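Local coordinates for protein FimX (Pseudomonas aeruginosa PAO1, PDB 3HV8) that carries an EAL domain, built on a beta/alpha-barrel-like fold, and holds the ligand C2E in a pocket of that domain, at residues 26-30 with 31-35; 119-122 with 123-126; 154-157 with 158-162; 179-182 with 183-186; 215-218 with 219-222. One frame throughout, in Å; residues are numbered along the deposited sequence. Where two conformers were deposited one is given.

Contact 1: residues 26-30 with 31-35; sequences QALET and NSFRL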
# COMPACT_ATOMS: atom_id res chain seq x y z
N GLN A 26 -23.85 -6.08 4.06
CA GLN A 26 -24.48 -6.40 2.78
C GLN A 26 -23.50 -6.27 1.62
O GLN A 26 -23.46 -7.11 0.72
CB GLN A 26 -25.68 -5.47 2.60
CG GLN A 26 -26.36 -5.49 1.27
CD GLN A 26 -27.65 -4.70 1.33
OE1 GLN A 26 -28.64 -5.17 1.88
NE2 GLN A 26 -27.63 -3.49 0.79
N ALA A 27 -22.70 -5.21 1.62
CA ALA A 27 -21.73 -4.98 0.54
C ALA A 27 -20.73 -6.13 0.38
O ALA A 27 -20.37 -6.47 -0.75
CB ALA A 27 -20.97 -3.66 0.82
N LEU A 28 -20.30 -6.70 1.50
CA LEU A 28 -19.36 -7.83 1.53
C LEU A 28 -19.93 -9.08 0.88
O LEU A 28 -19.18 -9.97 0.47
CB LEU A 28 -18.96 -8.16 2.97
CG LEU A 28 -17.90 -7.21 3.53
CD1 LEU A 28 -17.86 -7.34 5.04
CD2 LEU A 28 -16.53 -7.49 2.88
N GLU A 29 -21.25 -9.14 0.79
CA GLU A 29 -21.91 -10.30 0.19
C GLU A 29 -22.45 -10.05 -1.22
O GLU A 29 -22.97 -10.96 -1.86
CB GLU A 29 -23.04 -10.80 1.10
CG GLU A 29 -22.59 -11.24 2.48
CD GLU A 29 -21.75 -12.51 2.47
OE1 GLU A 29 -21.39 -12.99 3.56
OE2 GLU A 29 -21.46 -13.03 1.37
N THR A 30 -22.33 -8.82 -1.70
CA THR A 30 -22.89 -8.46 -3.01
C THR A 30 -21.90 -7.78 -3.97
O THR A 30 -22.31 -7.20 -4.97
CB THR A 30 -24.09 -7.53 -2.84
OG1 THR A 30 -23.66 -6.36 -2.13
CG2 THR A 30 -25.20 -8.21 -2.07
N ASN A 31 -20.61 -7.84 -3.65
CA ASN A 31 -19.58 -7.16 -4.45
C ASN A 31 -19.82 -5.66 -4.59
O ASN A 31 -19.50 -5.07 -5.61
CB ASN A 31 -19.43 -7.75 -5.87
CG ASN A 31 -18.62 -9.03 -5.89
OD1 ASN A 31 -17.77 -9.26 -5.04
ND2 ASN A 31 -18.90 -9.88 -6.87
N SER A 32 -20.38 -5.04 -3.54
CA SER A 32 -20.68 -3.62 -3.61
C SER A 32 -19.48 -2.79 -3.15
O SER A 32 -19.61 -1.86 -2.34
CB SER A 32 -21.92 -3.26 -2.80
OG SER A 32 -22.44 -2.01 -3.25
N PHE A 33 -18.33 -3.15 -3.69
CA PHE A 33 -17.08 -2.41 -3.54
C PHE A 33 -16.45 -2.28 -4.91
O PHE A 33 -16.77 -3.05 -5.84
CB PHE A 33 -16.08 -3.14 -2.63
CG PHE A 33 -16.50 -3.22 -1.19
CD1 PHE A 33 -16.21 -2.18 -0.31
CD2 PHE A 33 -17.17 -4.33 -0.70
CE1 PHE A 33 -16.57 -2.26 1.01
CE2 PHE A 33 -17.54 -4.41 0.63
CZ PHE A 33 -17.23 -3.36 1.50
N ARG A 34 -15.53 -1.34 -5.06
CA ARG A 34 -14.80 -1.20 -6.30
C ARG A 34 -13.32 -0.99 -5.98
O ARG A 34 -12.99 -0.23 -5.06
CB ARG A 34 -15.34 -0.02 -7.09
CG ARG A 34 -14.54 0.32 -8.34
CD ARG A 34 -15.24 1.40 -9.15
NE ARG A 34 -16.57 0.97 -9.57
CZ ARG A 34 -17.59 1.79 -9.80
NH1 ARG A 34 -18.76 1.29 -10.18
NH2 ARG A 34 -17.44 3.10 -9.65
N LEU A 35 -12.44 -1.65 -6.72
CA LEU A 35 -11.01 -1.38 -6.62
C LEU A 35 -10.59 -0.33 -7.64
O LEU A 35 -10.95 -0.41 -8.83
CB LEU A 35 -10.20 -2.65 -6.84
CG LEU A 35 -10.49 -3.79 -5.86
CD1 LEU A 35 -9.60 -4.99 -6.13
CD2 LEU A 35 -10.33 -3.31 -4.42
O HOH W 1 -18.94 -9.77 -2.22
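The carbonyl oxygen of A27 is gripped by two backbone donors where the chain turns out of its first helix. S32 N gives A27 O a hydrogen bond of 3.1 Å, lying in the carbonyl plane on a lone pair with an N-H...O angle of 160°, and T30 N donates to the same A27 O at 3.2 Å. Between the two donors N31, with positive phi, swings the chain round. Its own N-H goes to a water, N31 N to water oxygen 2.9 Å, and that water donates in turn to L28 O and N31 OD1. N31 OD1 is also held by W86 NE1 of helix 80-96. This turn joins helix 20-30 to strand 33-42, which in the EAL barrel runs antiparallel to its neighbours instead of following the parallel order of a classical beta/alpha barrel. F33, at the start of that strand, sends its ring back against the helix: CG stands beside the backbone N (chi1 -68°), and F33 CE2 comes within 3.5 Å of A27 CB by an oblique approach. L28 N sits at the ring edge, while L28 CD2 is 3.9 Å from F33 CE2. L55 and L57 of strand 49-58 pack on the same ring, and W86 meets it with the planes at about 45°. Back along the helix, T30 OG1 donates to Q26 O at 3.0 Å from above its carbonyl plane, on the face opposite to the one used by E29 N. The hydroxyl oxygen T30 OG1 also rests 3.6 Å from S32 CB, and S32 OG is hydrogen-bonded to L58 O.

Contact 2: residues 119-122 with 123-126; sequences PGLL and PWLG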
# COMPACT_ATOMS: atom_id res chain seq x y z
N PRO A 119 -4.43 -14.53 12.98
CA PRO A 119 -3.59 -15.71 12.75
C PRO A 119 -4.06 -16.54 11.56
O PRO A 119 -3.34 -17.40 11.07
CB PRO A 119 -3.77 -16.51 14.05
CG PRO A 119 -5.11 -16.07 14.55
CD PRO A 119 -5.10 -14.60 14.29
N GLY A 120 -5.27 -16.28 11.08
CA GLY A 120 -5.78 -17.01 9.93
C GLY A 120 -5.40 -16.45 8.57
O GLY A 120 -5.62 -17.07 7.54
N LEU A 121 -4.81 -15.25 8.57
CA LEU A 121 -4.53 -14.58 7.31
C LEU A 121 -3.51 -15.36 6.46
O LEU A 121 -3.75 -15.62 5.29
CB LEU A 121 -4.06 -13.14 7.55
CG LEU A 121 -3.59 -12.41 6.28
CD1 LEU A 121 -4.71 -12.28 5.26
CD2 LEU A 121 -2.99 -11.04 6.62
N LEU A 122 -2.38 -15.71 7.07
CA LEU A 122 -1.34 -16.42 6.33
C LEU A 122 -1.80 -17.76 5.76
O LEU A 122 -1.62 -18.02 4.57
CB LEU A 122 -0.08 -16.59 7.19
CG LEU A 122 0.79 -15.35 7.42
CD1 LEU A 122 1.87 -15.67 8.44
CD2 LEU A 122 1.40 -14.89 6.11
N PRO A 123 -2.40 -18.63 6.60
CA PRO A 123 -2.90 -19.90 6.06
C PRO A 123 -3.86 -19.68 4.90
O PRO A 123 -3.77 -20.36 3.88
CB PRO A 123 -3.63 -20.53 7.25
CG PRO A 123 -2.99 -19.95 8.45
CD PRO A 123 -2.62 -18.53 8.05
N TRP A 124 -4.78 -18.72 5.04
CA TRP A 124 -5.74 -18.45 3.97
C TRP A 124 -5.06 -17.90 2.72
O TRP A 124 -5.39 -18.29 1.60
CB TRP A 124 -6.82 -17.47 4.46
CG TRP A 124 -7.71 -16.98 3.35
CD1 TRP A 124 -8.83 -17.59 2.86
CD2 TRP A 124 -7.56 -15.76 2.59
NE1 TRP A 124 -9.38 -16.85 1.85
CE2 TRP A 124 -8.62 -15.72 1.66
CE3 TRP A 124 -6.63 -14.72 2.60
CZ2 TRP A 124 -8.78 -14.67 0.75
CZ3 TRP A 124 -6.78 -13.68 1.69
CH2 TRP A 124 -7.85 -13.66 0.78
N LEU A 125 -4.12 -16.97 2.90
CA LEU A 125 -3.46 -16.36 1.76
C LEU A 125 -2.71 -17.42 0.96
O LEU A 125 -2.74 -17.40 -0.27
CB LEU A 125 -2.51 -15.25 2.22
CG LEU A 125 -1.68 -14.52 1.17
CD1 LEU A 125 -2.55 -13.83 0.14
CD2 LEU A 125 -0.77 -13.51 1.88
N GLY A 126 -2.07 -18.34 1.67
CA GLY A 126 -1.36 -19.44 1.04
C GLY A 126 -2.26 -20.20 0.09
O GLY A 126 -1.88 -20.45 -1.06
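This is a contact along the first turns of a helix: G120 and L121 offer their carbonyls to W124 and L125 as helix 121-132 gets under way on the outside of the barrel. W124 N donates to G120 O at 3.1 Å, tilted 25° from the carbonyl plane. The next bond, L125 N to L121 O, is shorter at 2.8 Å and runs nearly along the C=O axis, as does G126 N to L122 O at 3.0 Å. P123 has no N-H to give, and in the first turn of a helix none is needed. Its ring lies over the incoming chain, P123 CD being 3.3 Å from P119 O; the 3.3 Å between P123 CD and L122 CB simply comes with the peptide linkage of the two residues. In this beta/alpha fold the helix packs between two others, helix 80-96 and helix 152-164, and the side chains sort themselves accordingly. W124 places CG anti to its backbone N (chi1 171°), which carries the indole beside L121; L121 CD1 meets W124 CE3 at 4.1 Å, the two side chains crossing at a slant, while L121 O lies at the ring edge near its plane. R85 of helix 80-96 makes a cation-pi contact with the indole, and I88 touches W124 and L125. On the flank toward helix 152-164, L121 and L122 pack on L158, and L125 on L162.

Contact 3: residues 154-157 with 158-162; sequences QAKQ and LTQGL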
# COMPACT_ATOMS: atom_id res chain seq x y z
N GLN A 154 3.31 -8.82 15.86
CA GLN A 154 2.45 -9.38 14.83
C GLN A 154 2.91 -9.03 13.41
O GLN A 154 2.81 -9.84 12.50
CB GLN A 154 1.02 -8.93 15.04
CG GLN A 154 0.48 -9.36 16.37
CD GLN A 154 0.53 -8.26 17.41
OE1 GLN A 154 1.54 -7.56 17.58
NE2 GLN A 154 -0.58 -8.09 18.12
N ALA A 155 3.43 -7.82 13.25
CA ALA A 155 3.93 -7.40 11.95
C ALA A 155 5.20 -8.17 11.58
O ALA A 155 5.41 -8.54 10.41
CB ALA A 155 4.19 -5.89 11.94
N LYS A 156 6.04 -8.43 12.59
CA LYS A 156 7.21 -9.28 12.39
C LYS A 156 6.80 -10.66 11.90
O LYS A 156 7.31 -11.17 10.90
CB LYS A 156 7.99 -9.39 13.70
CG LYS A 156 9.11 -10.42 13.65
CD LYS A 156 9.92 -10.41 14.94
CE LYS A 156 11.01 -11.46 14.90
NZ LYS A 156 12.00 -11.28 16.00
N GLN A 157 5.86 -11.27 12.60
CA GLN A 157 5.42 -12.61 12.22
C GLN A 157 4.75 -12.63 10.85
O GLN A 157 5.01 -13.50 10.04
CB GLN A 157 4.46 -13.16 13.28
CG GLN A 157 5.13 -13.39 14.63
CD GLN A 157 4.13 -13.64 15.75
OE1 GLN A 157 2.94 -13.33 15.63
NE2 GLN A 157 4.62 -14.20 16.85
N LEU A 158 3.91 -11.64 10.59
CA LEU A 158 3.22 -11.61 9.30
C LEU A 158 4.21 -11.44 8.15
O LEU A 158 4.17 -12.17 7.18
CB LEU A 158 2.16 -10.51 9.25
CG LEU A 158 1.53 -10.32 7.87
CD1 LEU A 158 0.79 -11.57 7.43
CD2 LEU A 158 0.58 -9.14 7.89
N THR A 159 5.12 -10.47 8.28
CA THR A 159 6.04 -10.20 7.17
C THR A 159 7.03 -11.34 6.93
O THR A 159 7.38 -11.63 5.79
CB THR A 159 6.78 -8.83 7.31
OG1 THR A 159 7.52 -8.77 8.53
CG2 THR A 159 5.76 -7.69 7.28
N GLN A 160 7.43 -12.04 7.99
CA GLN A 160 8.24 -13.24 7.84
C GLN A 160 7.45 -14.32 7.09
O GLN A 160 7.96 -14.99 6.19
CB GLN A 160 8.72 -13.74 9.21
CG GLN A 160 9.90 -12.94 9.77
CD GLN A 160 10.21 -13.22 11.24
OE1 GLN A 160 10.95 -12.46 11.87
NE2 GLN A 160 9.65 -14.29 11.78
N GLY A 161 6.17 -14.46 7.43
CA GLY A 161 5.32 -15.41 6.74
C GLY A 161 5.07 -15.06 5.28
O GLY A 161 4.99 -15.93 4.41
N LEU A 162 4.92 -13.76 4.99
CA LEU A 162 4.77 -13.33 3.61
C LEU A 162 5.99 -13.69 2.78
O LEU A 162 5.86 -14.08 1.62
CB LEU A 162 4.52 -11.81 3.54
CG LEU A 162 3.17 -11.36 4.09
CD1 LEU A 162 3.11 -9.83 4.15
CD2 LEU A 162 2.03 -11.91 3.23
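Segments 154-157 and 158-162 are one unbroken run of alpha helix within helix 152-164, one of the outer helices of the EAL barrel, and Q154, A155, K156 and Q157 pass their carbonyls one turn on. L158 N donates to Q154 O at 2.8 Å, the shortest of the four backbone bonds between the segments. Q160 N to K156 O and G161 N to Q157 O follow in the same i+4 pattern. A155 O is gripped twice: T159 N donates to it at 2.9 Å and T159 OG1 at 2.8 Å, the two donors arriving from opposite faces of the carbonyl plane. The hydroxyl can fold back on the preceding turn because OG1 sits between the backbone N and the carbonyl carbon (chi1 59°), while T159 CG2 lies 3.3 Å from A155 O. T159 OG1 is in addition hydrogen-bonded to T188 N, so this threonine, which also touches I143 of strand 139-144, links the helix to the loop ahead of strand 191-194. A155 packs on L187 in the same loop. On the exposed flank K156 and Q160 cross at an angle. Both chains are extended beyond CG, and the amide of Q160 reaches back along the aliphatic part of the lysine, with Q160 OE1 3.3 Å from K156 CG and 3.2 Å from K156 CE.

Contact 4: residues 179-182 with 183-186; sequences NPFN and ALKH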
# COMPACT_ATOMS: atom_id res chain seq x y z
N ASN A 179 11.49 7.39 16.14
CA ASN A 179 12.67 6.70 15.61
C ASN A 179 12.25 5.71 14.55
O ASN A 179 12.23 4.49 14.80
CB ASN A 179 13.38 5.95 16.74
CG ASN A 179 13.94 6.89 17.79
OD1 ASN A 179 14.82 7.71 17.51
ND2 ASN A 179 13.43 6.77 19.01
N PRO A 180 11.90 6.22 13.36
CA PRO A 180 11.21 5.39 12.36
C PRO A 180 12.05 4.21 11.88
O PRO A 180 11.50 3.19 11.46
CB PRO A 180 10.93 6.35 11.20
CG PRO A 180 11.39 7.69 11.62
CD PRO A 180 12.13 7.60 12.91
N PHE A 181 13.38 4.33 11.94
CA PHE A 181 14.21 3.25 11.44
C PHE A 181 14.29 2.02 12.36
O PHE A 181 14.65 0.93 11.91
CB PHE A 181 15.61 3.78 11.05
CG PHE A 181 15.58 4.61 9.80
CD1 PHE A 181 15.79 4.02 8.56
CD2 PHE A 181 15.29 5.96 9.86
CE1 PHE A 181 15.73 4.78 7.40
CE2 PHE A 181 15.23 6.73 8.70
CZ PHE A 181 15.46 6.13 7.46
N ASN A 182 13.92 2.20 13.63
CA ASN A 182 13.97 1.09 14.58
C ASN A 182 13.06 -0.05 14.16
O ASN A 182 13.39 -1.22 14.27
CB ASN A 182 13.58 1.55 15.99
CG ASN A 182 14.66 2.36 16.67
OD1 ASN A 182 14.45 2.88 17.77
ND2 ASN A 182 15.81 2.48 16.04
N ALA A 183 11.88 0.31 13.67
CA ALA A 183 10.92 -0.71 13.28
C ALA A 183 11.49 -1.66 12.23
O ALA A 183 11.18 -2.85 12.25
CB ALA A 183 9.65 -0.04 12.75
N LEU A 184 12.33 -1.14 11.34
CA LEU A 184 12.90 -1.92 10.25
C LEU A 184 13.87 -3.02 10.72
O LEU A 184 14.17 -3.95 9.98
CB LEU A 184 13.56 -1.00 9.22
CG LEU A 184 12.66 0.16 8.78
CD1 LEU A 184 13.33 0.94 7.66
CD2 LEU A 184 11.29 -0.35 8.35
N LYS A 185 14.33 -2.91 11.97
CA LYS A 185 15.19 -3.95 12.56
C LYS A 185 14.42 -5.26 12.78
O LYS A 185 15.02 -6.32 13.05
CB LYS A 185 15.76 -3.48 13.90
CG LYS A 185 16.61 -2.22 13.85
CD LYS A 185 16.75 -1.65 15.26
CE LYS A 185 17.66 -0.43 15.30
NZ LYS A 185 17.89 0.02 16.71
N HIS A 186 13.10 -5.19 12.68
CA HIS A 186 12.25 -6.29 13.12
C HIS A 186 11.43 -6.90 12.01
O HIS A 186 10.97 -8.03 12.14
CB HIS A 186 11.29 -5.79 14.20
CG HIS A 186 11.99 -5.23 15.40
ND1 HIS A 186 12.48 -6.02 16.41
CD2 HIS A 186 12.28 -3.95 15.75
CE1 HIS A 186 13.04 -5.26 17.33
NE2 HIS A 186 12.94 -4.00 16.95
O HOH W 2 10.24 2.59 14.97
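N182 and K185 lie side by side, and the backbone oxygen of N182 receives the amide of K185. K185 N donates to N182 O at 3.0 Å with an N-H...O angle of 151°, but from well above the carbonyl plane, 54° out of it. The extended lysine then runs back alongside the asparagine, both pointing the same way, with K185 CD 3.5 Å from N182 O. H186 comes to the same oxygen obliquely, its CD2 lying 3.3 Å from N182 O, while K185 CB stands over one face of the imidazole and A183 O at its edge. One residue earlier, L184 N makes only a weak hydrogen bond to F181 O. Each of these backbone bonds spans three residues, like N182 N to N179 O and H186 N to A183 O, so the chain passes through overlapping beta turns: helical angles without the regular alpha-helical pattern, in the connection from strand 168-174 to strand 191-194 of the barrel. N179 O, the carbonyl that an alpha helix would offer to A183 N, is 4.3 Å from it, and a water bridges the two, donating to N179 O at 2.8 Å (water oxygen to N179 O) and weakly accepting from A183 N. With CG anti to its carbonyl carbon (chi1 -72°), the F181 ring meets L184, F181 CD1 lying 4.0 Å from L184 CD1 in one of the two conformers of the leucine. F174 of strand 168-174 meets the F181 ring edge-to-face and also supports P180 and L184, and L214, E217 and L218 of helix 205-220 touch the same ring.

Contact 5: residues 215-218 with 219-222; sequences IAEL and HEQQ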
# COMPACT_ATOMS: atom_id res chain seq x y z
N ILE A 215 15.54 9.73 2.43
CA ILE A 215 15.80 8.87 1.29
C ILE A 215 17.18 8.23 1.38
O ILE A 215 17.33 7.03 1.17
CB ILE A 215 15.61 9.65 -0.04
CG1 ILE A 215 14.13 10.03 -0.20
CG2 ILE A 215 16.13 8.85 -1.22
CD1 ILE A 215 13.84 10.99 -1.35
N ALA A 216 18.19 9.02 1.73
CA ALA A 216 19.54 8.49 1.78
C ALA A 216 19.68 7.38 2.82
O ALA A 216 20.33 6.36 2.58
CB ALA A 216 20.54 9.60 2.07
N GLU A 217 19.04 7.57 3.97
CA GLU A 217 19.13 6.57 5.02
C GLU A 217 18.36 5.28 4.68
O GLU A 217 18.82 4.19 5.01
CB GLU A 217 18.70 7.13 6.37
CG GLU A 217 18.90 6.12 7.50
CD GLU A 217 20.33 5.62 7.59
OE1 GLU A 217 21.25 6.40 7.27
OE2 GLU A 217 20.55 4.45 7.98
N LEU A 218 17.22 5.42 4.02
CA LEU A 218 16.51 4.24 3.53
C LEU A 218 17.38 3.42 2.58
O LEU A 218 17.44 2.20 2.67
CB LEU A 218 15.23 4.64 2.82
CG LEU A 218 14.12 5.12 3.75
CD1 LEU A 218 13.00 5.78 2.94
CD2 LEU A 218 13.62 3.96 4.59
N HIS A 219 18.04 4.12 1.66
CA HIS A 219 18.92 3.44 0.72
C HIS A 219 20.13 2.79 1.41
O HIS A 219 20.52 1.70 1.03
CB HIS A 219 19.33 4.39 -0.40
CG HIS A 219 18.17 4.82 -1.24
ND1 HIS A 219 18.27 5.80 -2.21
CD2 HIS A 219 16.87 4.43 -1.23
CE1 HIS A 219 17.09 5.97 -2.78
NE2 HIS A 219 16.22 5.17 -2.19
N GLU A 220 20.69 3.45 2.42
CA GLU A 220 21.75 2.82 3.19
C GLU A 220 21.27 1.48 3.73
O GLU A 220 22.02 0.51 3.78
CB GLU A 220 22.24 3.72 4.32
CG GLU A 220 22.97 4.96 3.84
CD GLU A 220 24.23 4.64 3.06
OE1 GLU A 220 24.80 3.55 3.27
OE2 GLU A 220 24.64 5.48 2.24
N GLN A 221 20.00 1.44 4.12
CA GLN A 221 19.40 0.23 4.68
C GLN A 221 18.87 -0.71 3.58
O GLN A 221 18.21 -1.71 3.86
CB GLN A 221 18.26 0.57 5.66
CG GLN A 221 18.66 1.52 6.77
CD GLN A 221 19.69 0.89 7.66
OE1 GLN A 221 19.70 -0.33 7.85
NE2 GLN A 221 20.58 1.72 8.22
N GLN A 222 19.18 -0.37 2.33
CA GLN A 222 18.86 -1.20 1.17
C GLN A 222 17.35 -1.38 0.99
O GLN A 222 16.88 -2.40 0.49
CB GLN A 222 19.59 -2.54 1.23
CG GLN A 222 21.08 -2.37 0.94
CD GLN A 222 21.94 -3.25 1.82
OE1 GLN A 222 23.09 -2.91 2.12
NE2 GLN A 222 21.39 -4.37 2.26
O HOH W 3 22.35 6.48 0.67
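One face of the H219 imidazole lies against I215 O, which stands 3.4 Å above the ring plane and is offset toward its rim. I215 lies side by side with the histidine, its CG2 3.4 Å from H219 CE1, and H219 NE2 is hydrogen-bonded to S225 OG of the following strand. The carboxylate of E217 and the amide of Q221 are turned 42° against each other. These side chains belong to the last turns of helix 205-220, in the beta-alpha-beta unit that runs from strand 191-194 to strand 224-227, and the end is a Schellman motif: Q222, with positive phi, is its C-prime residue, Q222 N donates to H219 O at 2.8 Å, and the next N-H, K223 N, goes to L218 O. Before that the alpha-helical bonds are regular, H219 N to I215 O at 3.0 Å and E220 N to A216 O at 2.9 Å. Q221 N to E217 O stretches a little, to 3.1 Å, as Q221 leaves helical angles. L218 faces inward onto I192 and I194 of strand 191-194. At the exposed side E217 has CG anti to the backbone N (chi1 -175°) and bends at chi2, so that its carboxylate reaches the bent side chain of Q221, the two crossing at a slant. There Q221 NE2 donates to E217 OE2 at 2.7 Å, nearly straight at 171°, with the oxygen lying in the amide plane of Q221.

In the fold
All five contacts are local and follow one another along the chain without nesting or crossing. Contact 1 closes the turn from helix 20-30 into strand 33-42. Contact 2 starts helix 121-132, and contact 3 lies within helix 152-164 next to it; the two touch, with L125 CD2 3.5 Å from L162 CD2. Contact 4 shapes the connection between strands 168-174 and 191-194, meeting contact 3 where K156 CG lies 3.4 Å from H186 O. Contact 5 ends helix 205-220, and F181 CE1 of contact 4 rests 3.4 Å from its E217 CG. Contacts 2 to 5 thus form a chain of neighbours round the barrel, whereas contact 1 sits on the opposite side of the chain's centre from contacts 4 and 5.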